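70 KDA protein (Xanthomonas sp., PDB 4B2N) is a rubber oxygenase, a dihaem c-type cytochrome that cleaves latex rubber with dioxygen, acting processively along the polymer. Local coordinates at residues A[536-544]-A[552-560]. Residues are numbered along the deposited sequence; the frame is centred on the assembly and turned at random.
Sequences LWKRPYTAA and GYDYSFASY
Tyr-541 and Tyr-553 are the single bridged pair, a non-hydrogen-bonded antiparallel one, between 536-544 and 552-560, and two backbone hydrogen bonds flank them. Asp-554 N donates to Pro-540 O over 3.1 Å, and this bond is nearly straight at 169°. Thr-542 N donates to Gly-552 O over 2.9 Å. The two tyrosine side chains run side by side in the same direction, with Tyr-541 CE1 3.8 Å from Tyr-553 CE1; Tyr-541 OH is hydrogen-bonded to Met-627 O.

Arg-539 packs crosswise over one face of the Tyr-553 ring. Its CG sits above the ring centre in a CH-pi contact, 4.1 Å from the centroid. A bend at chi3 carries the guanidinium past the ring, so that Tyr-553 CD2 lies against one of its faces; the two planes are 36° apart. In the guanidinium plane Arg-539 NH2 makes a long bond to Asp-554 O (3.3 Å), while NH1 is hydrogen-bonded to Ser-214 OG. A water accepts from Arg-539 NE and donates to both Pro-540 O and Asp-554 O.

This isolated antiparallel bridge closes the loop that follows strand 536-538, the central strand of a three-stranded antiparallel sheet. It is partly buried and away from the annotated sites, with the Arg-539 side chain about 13 Å from a bound haem c.

Asp-554, its CG anti to the backbone N (chi1 -179°), turns its carboxylate back into its own segment. OD2 takes three bonds: Ser-556 N from above the carboxylate plane, forming an Asx turn, Ser-556 OG on the syn lone pair and Ser-559 OG on the anti side. Ser-559 OG also lies against the Pro-540 ring, 3.6 Å from Pro-540 CB.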
# COMPACT_ATOMS: atom_id res chain seq x y z
N LEU A 536 15.53 9.73 -14.09
CA LEU A 536 16.24 8.76 -13.24
C LEU A 536 16.86 9.50 -12.09
O LEU A 536 17.35 10.64 -12.22
CB LEU A 536 17.27 7.99 -13.99
CG LEU A 536 16.77 7.16 -15.19
CD1 LEU A 536 16.57 8.15 -16.32
CD2 LEU A 536 17.81 6.16 -15.60
N TRP A 537 16.77 8.95 -10.92
CA TRP A 537 17.27 9.75 -9.78
C TRP A 537 17.70 8.83 -8.66
O TRP A 537 17.14 7.74 -8.48
CB TRP A 537 16.18 10.74 -9.36
CG TRP A 537 14.86 10.12 -8.96
CD1 TRP A 537 13.76 9.87 -9.78
CD2 TRP A 537 14.43 9.70 -7.62
NE1 TRP A 537 12.72 9.33 -9.05
CE2 TRP A 537 13.06 9.20 -7.76
CE3 TRP A 537 15.06 9.64 -6.35
CZ2 TRP A 537 12.33 8.70 -6.67
CZ3 TRP A 537 14.30 9.18 -5.23
CH2 TRP A 537 12.98 8.69 -5.40
N LYS A 538 18.73 9.24 -7.94
CA LYS A 538 19.43 8.35 -7.07
C LYS A 538 19.48 9.05 -5.71
O LYS A 538 19.92 10.22 -5.63
CB LYS A 538 20.84 8.19 -7.66
CG LYS A 538 21.84 7.68 -6.70
CD LYS A 538 23.09 7.18 -7.44
CE LYS A 538 24.08 8.30 -7.75
NZ LYS A 538 25.37 7.87 -7.14
N ARG A 539 19.02 8.41 -4.65
CA ARG A 539 19.09 9.09 -3.36
C ARG A 539 20.39 8.80 -2.61
O ARG A 539 21.17 7.99 -3.05
CB ARG A 539 17.80 8.93 -2.50
CG ARG A 539 16.96 7.72 -2.73
CD ARG A 539 15.80 7.61 -1.77
NE ARG A 539 16.10 7.45 -0.33
CZ ARG A 539 15.23 6.93 0.50
NH1 ARG A 539 14.10 6.43 -0.05
NH2 ARG A 539 15.52 6.74 1.81
N PRO A 540 20.68 9.56 -1.55
CA PRO A 540 21.96 9.36 -0.88
C PRO A 540 21.97 7.96 -0.30
O PRO A 540 20.94 7.52 0.24
CB PRO A 540 21.94 10.42 0.24
CG PRO A 540 21.03 11.49 -0.28
CD PRO A 540 19.96 10.72 -1.00
N TYR A 541 23.11 7.29 -0.40
CA TYR A 541 23.25 5.98 0.23
C TYR A 541 24.02 6.07 1.55
O TYR A 541 24.78 6.99 1.81
CB TYR A 541 24.06 5.07 -0.67
CG TYR A 541 23.50 4.88 -2.06
CD1 TYR A 541 22.13 5.11 -2.36
CD2 TYR A 541 24.34 4.43 -3.09
CE1 TYR A 541 21.64 4.96 -3.65
CE2 TYR A 541 23.85 4.17 -4.37
CZ TYR A 541 22.52 4.41 -4.65
OH TYR A 541 22.08 4.17 -5.98
N THR A 542 23.84 5.04 2.34
CA THR A 542 24.63 4.67 3.47
C THR A 542 25.97 4.08 2.98
O THR A 542 26.08 3.74 1.81
CB THR A 542 23.74 3.53 4.00
OG1 THR A 542 22.93 4.02 5.07
CG2 THR A 542 24.47 2.31 4.32
N ALA A 543 26.99 3.93 3.87
CA ALA A 543 28.23 3.21 3.54
C ALA A 543 27.92 1.71 3.47
O ALA A 543 26.96 1.27 4.07
CB ALA A 543 29.27 3.43 4.64
N ALA A 544 28.71 0.94 2.73
CA ALA A 544 28.59 -0.49 2.67
C ALA A 544 28.93 -1.01 4.08
O ALA A 544 29.51 -0.31 4.92
CB ALA A 544 29.59 -1.04 1.62
N GLY A 552 22.84 0.99 1.76
CA GLY A 552 21.42 1.03 1.82
C GLY A 552 21.05 2.45 1.46
O GLY A 552 21.93 3.31 1.11
N TYR A 553 19.76 2.71 1.50
CA TYR A 553 19.30 4.11 1.29
C TYR A 553 19.40 4.76 2.67
O TYR A 553 18.91 4.21 3.69
CB TYR A 553 17.83 4.18 0.86
CG TYR A 553 17.53 3.92 -0.61
CD1 TYR A 553 18.57 3.68 -1.57
CD2 TYR A 553 16.22 3.93 -1.06
CE1 TYR A 553 18.27 3.42 -2.88
CE2 TYR A 553 15.92 3.66 -2.39
CZ TYR A 553 16.94 3.43 -3.29
OH TYR A 553 16.63 3.26 -4.60
N ASP A 554 20.02 5.95 2.74
CA ASP A 554 20.11 6.61 3.98
C ASP A 554 18.77 7.25 4.29
O ASP A 554 18.13 7.89 3.43
CB ASP A 554 21.15 7.75 3.87
CG ASP A 554 21.30 8.48 5.17
OD1 ASP A 554 22.10 8.04 5.94
OD2 ASP A 554 20.64 9.52 5.42
N TYR A 555 18.33 7.11 5.54
CA TYR A 555 16.99 7.73 5.88
C TYR A 555 17.09 8.81 6.95
O TYR A 555 16.11 9.15 7.62
CB TYR A 555 15.99 6.64 6.33
CG TYR A 555 16.49 5.79 7.49
CD1 TYR A 555 17.32 4.69 7.26
CD2 TYR A 555 16.10 6.05 8.81
CE1 TYR A 555 17.74 3.87 8.31
CE2 TYR A 555 16.54 5.24 9.88
CZ TYR A 555 17.38 4.20 9.62
OH TYR A 555 17.81 3.40 10.65
N SER A 556 18.29 9.37 7.14
CA SER A 556 18.51 10.42 8.12
C SER A 556 17.96 11.77 7.60
O SER A 556 17.72 11.94 6.35
CB SER A 556 20.01 10.49 8.47
OG SER A 556 20.68 11.30 7.50
N PHE A 557 17.73 12.72 8.51
CA PHE A 557 17.18 14.03 8.07
C PHE A 557 18.03 14.69 7.00
O PHE A 557 17.50 15.37 6.12
CB PHE A 557 16.96 14.99 9.23
CG PHE A 557 15.69 14.75 10.05
CD1 PHE A 557 14.74 13.78 9.72
CD2 PHE A 557 15.47 15.52 11.20
CE1 PHE A 557 13.60 13.61 10.55
CE2 PHE A 557 14.36 15.35 11.98
CZ PHE A 557 13.40 14.42 11.63
N ALA A 558 19.34 14.39 6.99
CA ALA A 558 20.29 15.03 6.03
C ALA A 558 20.05 14.60 4.58
O ALA A 558 20.41 15.33 3.66
CB ALA A 558 21.74 14.75 6.40
N SER A 559 19.38 13.47 4.40
CA SER A 559 19.03 12.95 3.09
C SER A 559 17.72 13.47 2.59
O SER A 559 17.43 13.29 1.43
CB SER A 559 18.96 11.45 3.08
OG SER A 559 20.29 10.96 3.35
N TYR A 560 16.96 14.11 3.48
CA TYR A 560 15.67 14.67 3.12
C TYR A 560 15.85 16.12 2.74
O TYR A 560 16.83 16.74 3.21
CB TYR A 560 14.64 14.44 4.24
CG TYR A 560 13.21 14.24 3.70
CD1 TYR A 560 12.87 13.07 3.05
CD2 TYR A 560 12.27 15.22 3.82
CE1 TYR A 560 11.61 12.84 2.58
CE2 TYR A 560 10.97 14.99 3.36
CZ TYR A 560 10.65 13.83 2.72
OH TYR A 560 9.41 13.62 2.27
O HOH W 1 18.44 8.49 0.83
O HOH W 2 17.92 6.08 -5.37